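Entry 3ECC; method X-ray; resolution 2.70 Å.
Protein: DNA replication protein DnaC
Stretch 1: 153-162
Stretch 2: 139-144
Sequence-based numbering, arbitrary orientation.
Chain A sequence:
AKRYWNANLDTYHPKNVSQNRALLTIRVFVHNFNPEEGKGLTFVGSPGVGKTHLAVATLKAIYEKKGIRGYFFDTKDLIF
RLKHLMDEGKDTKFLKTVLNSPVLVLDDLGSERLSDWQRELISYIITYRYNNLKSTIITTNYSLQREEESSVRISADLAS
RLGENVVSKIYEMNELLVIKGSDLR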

# COMPACT_ATOMS: atom_id res chain seq x y z
N ARG A 153 -16.00 -8.13 -3.68
CA ARG A 153 -16.59 -6.80 -3.61
C ARG A 153 -15.54 -5.78 -3.16
O ARG A 153 -15.60 -4.61 -3.55
CB ARG A 153 -17.78 -6.80 -2.66
CG ARG A 153 -18.62 -5.53 -2.71
CD ARG A 153 -19.80 -5.63 -1.77
NE ARG A 153 -20.69 -6.74 -2.12
CZ ARG A 153 -21.72 -7.13 -1.39
NH1 ARG A 153 -22.01 -6.50 -0.25
NH2 ARG A 153 -22.47 -8.14 -1.79
N ILE A 154 -14.59 -6.22 -2.32
CA ILE A 154 -13.39 -5.43 -2.01
C ILE A 154 -12.56 -5.25 -3.29
O ILE A 154 -11.72 -4.35 -3.38
CB ILE A 154 -12.52 -6.12 -0.91
CG1 ILE A 154 -13.18 -5.98 0.47
CG2 ILE A 154 -11.10 -5.57 -0.90
CD1 ILE A 154 -12.61 -6.89 1.53
N SER A 155 -12.83 -6.11 -4.27
CA SER A 155 -12.20 -6.04 -5.58
C SER A 155 -13.00 -5.22 -6.62
O SER A 155 -12.42 -4.48 -7.41
CB SER A 155 -11.96 -7.46 -6.10
OG SER A 155 -11.32 -8.25 -5.11
N ALA A 156 -14.33 -5.36 -6.60
CA ALA A 156 -15.22 -4.60 -7.50
C ALA A 156 -15.43 -3.14 -7.06
O ALA A 156 -15.62 -2.25 -7.89
CB ALA A 156 -16.58 -5.32 -7.65
N ASP A 157 -15.39 -2.91 -5.75
CA ASP A 157 -15.43 -1.56 -5.20
C ASP A 157 -14.13 -0.83 -5.50
O ASP A 157 -14.14 0.35 -5.85
CB ASP A 157 -15.67 -1.62 -3.69
CG ASP A 157 -15.96 -0.26 -3.09
OD1 ASP A 157 -16.96 0.39 -3.48
OD2 ASP A 157 -15.21 0.14 -2.18
N LEU A 158 -13.01 -1.53 -5.36
CA LEU A 158 -11.70 -1.01 -5.77
C LEU A 158 -11.59 -0.81 -7.27
O LEU A 158 -11.03 0.18 -7.73
CB LEU A 158 -10.59 -1.94 -5.31
CG LEU A 158 -9.64 -1.47 -4.20
CD1 LEU A 158 -8.73 -0.33 -4.69
CD2 LEU A 158 -10.42 -1.08 -2.94
N ALA A 159 -12.12 -1.77 -8.03
CA ALA A 159 -12.07 -1.73 -9.48
C ALA A 159 -12.92 -0.60 -10.06
O ALA A 159 -12.67 -0.14 -11.17
CB ALA A 159 -12.52 -3.05 -10.06
N SER A 160 -13.91 -0.15 -9.29
CA SER A 160 -14.80 0.92 -9.75
C SER A 160 -14.04 2.23 -9.92
O SER A 160 -14.34 3.01 -10.81
CB SER A 160 -15.96 1.09 -8.78
OG SER A 160 -15.50 1.49 -7.50
N ARG A 161 -13.05 2.45 -9.06
CA ARG A 161 -12.30 3.71 -9.06
C ARG A 161 -10.89 3.58 -9.63
O ARG A 161 -10.21 4.59 -9.81
CB ARG A 161 -12.26 4.32 -7.66
CG ARG A 161 -12.05 3.32 -6.53
CD ARG A 161 -12.49 3.91 -5.19
NE ARG A 161 -11.93 3.16 -4.06
CZ ARG A 161 -12.65 2.46 -3.17
NH1 ARG A 161 -13.97 2.41 -3.27
NH2 ARG A 161 -12.04 1.80 -2.19
N LEU A 162 -10.46 2.36 -9.92
CA LEU A 162 -9.11 2.11 -10.42
C LEU A 162 -9.11 1.35 -11.74
O LEU A 162 -8.18 1.49 -12.54
CB LEU A 162 -8.28 1.32 -9.40
CG LEU A 162 -7.71 2.02 -8.16
CD1 LEU A 162 -6.72 1.10 -7.46
CD2 LEU A 162 -7.04 3.32 -8.54
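Stretch 2 (139-144) TTNYSL

Residues 139-144 cross the helix of residues 153-162 almost at a right angle. The segment continues a β-strand that begins earlier in the chain, with extended backbone torsions at T139 and T140 (phi/psi of -120/139° and -146/156°), and passes into a loop in which Y142 remains extended (-114/122°) while S143 turns to -75/-84°. The N-to-C directions of strand and helix make an angle of 91°, and their axes come no closer than 10.3 Å. Side chains therefore bridge most of the gap, and the two segments together bury a modest 418 Å². The loop residues lie near the start of the helix, where the CA atoms of I154 and Y142 are 6.6 Å apart and those of R153 and L144 9.0 Å apart, whereas T140 and N141 are met by side chains from further along it.

R153 opens the helix with its side chain extended through chi1 and chi2 (both t). Its CD lies 3.3 Å from OH of Y142 and 4.3 Å from CD1 of L144, so the aliphatic part of the arginine covers the outer end of the tyrosine and reaches L144, the last residue of the segment. Its backbone O accepts a 2.8 Å hydrogen bond from N of D157, an ordinary first turn of helix beside the tyrosine.

I154 makes the main apolar contact. Its CG1 stands 3.5 Å from the centroid of the Y142 ring and only 3° off the ring normal, a CH-π arrangement directly over the face; the closest atom pair is I154 CG1 to Y142 CZ, at 3.7 Å. The CA-to-CB bond of Y142 points sideways, but with chi1 t the ring comes nearer to the helix, and Y142 has more surface covered by it than any other residue of the segment. S155 and A156 take no part, the CA-to-CB bond of S155 pointing away.

One turn after R153, the CA-to-CB bond of D157 points toward the segment. Its OD2 lies at the edge of the same tyrosine ring, 4.0 Å from Y142 CD1, and accepts a weak, long hydrogen bond from OG of S143 at 3.5 Å. That carboxylate oxygen is also held within the helix by a salt bridge to NH1 of R161, at 2.8 Å, which links the aspartate to the arginine one turn later.

L158 begins sideways, but its end comes nearer to the strand, bringing CD2 to 3.4 Å from OG1 of T140 and 4.2 Å from O of N141. A159 and S160 are out of reach of the strand; S160 OG instead turns back to O of D157 in a very short 2.4 Å hydrogen bond.

R161 spans the remaining distance with its long side chain. Besides NH1 on D157, it places NH2 2.7 Å from the backbone O of N141, a short hydrogen bond weakened by its 120° angle at the hydrogen. This oxygen and OG1 of T140, 3.8 Å from NH2, both lie near the guanidinium plane, at its edge. L162 makes no contact with the strand.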

# COMPACT_ATOMS: atom_id res chain seq x y z
N THR A 139 -2.60 0.46 1.34
CA THR A 139 -3.73 0.57 2.26
C THR A 139 -4.87 1.26 1.54
O THR A 139 -4.65 2.21 0.79
CB THR A 139 -3.39 1.33 3.57
OG1 THR A 139 -3.35 2.74 3.33
CG2 THR A 139 -2.06 0.86 4.13
N THR A 140 -6.08 0.76 1.75
CA THR A 140 -7.22 1.25 1.01
C THR A 140 -8.49 1.23 1.85
O THR A 140 -8.61 0.46 2.82
CB THR A 140 -7.43 0.45 -0.31
OG1 THR A 140 -8.49 1.04 -1.08
CG2 THR A 140 -7.75 -1.02 -0.02
N ASN A 141 -9.44 2.07 1.48
CA ASN A 141 -10.71 2.12 2.18
C ASN A 141 -11.76 1.17 1.61
O ASN A 141 -11.93 1.06 0.40
CB ASN A 141 -11.24 3.54 2.17
CG ASN A 141 -11.38 4.09 3.55
OD1 ASN A 141 -12.18 3.59 4.34
ND2 ASN A 141 -10.59 5.10 3.87
N TYR A 142 -12.46 0.47 2.51
CA TYR A 142 -13.61 -0.33 2.12
C TYR A 142 -14.89 0.25 2.71
O TYR A 142 -15.01 0.41 3.93
CB TYR A 142 -13.44 -1.79 2.53
CG TYR A 142 -14.52 -2.71 1.98
CD1 TYR A 142 -14.92 -2.63 0.65
CD2 TYR A 142 -15.10 -3.68 2.79
CE1 TYR A 142 -15.91 -3.48 0.14
CE2 TYR A 142 -16.09 -4.54 2.29
CZ TYR A 142 -16.49 -4.43 0.96
OH TYR A 142 -17.46 -5.28 0.47
N SER A 143 -15.84 0.58 1.83
CA SER A 143 -17.10 1.25 2.21
C SER A 143 -18.11 0.32 2.91
O SER A 143 -18.16 0.28 4.15
CB SER A 143 -17.74 1.93 0.99
OG SER A 143 -17.84 1.05 -0.12
N LEU A 144 -18.90 -0.41 2.12
CA LEU A 144 -19.95 -1.30 2.66
C LEU A 144 -19.39 -2.37 3.62
O LEU A 144 -18.27 -2.86 3.41
CB LEU A 144 -20.76 -1.94 1.51
CG LEU A 144 -21.33 -0.99 0.43
CD1 LEU A 144 -21.17 -1.58 -0.97
CD2 LEU A 144 -22.79 -0.61 0.71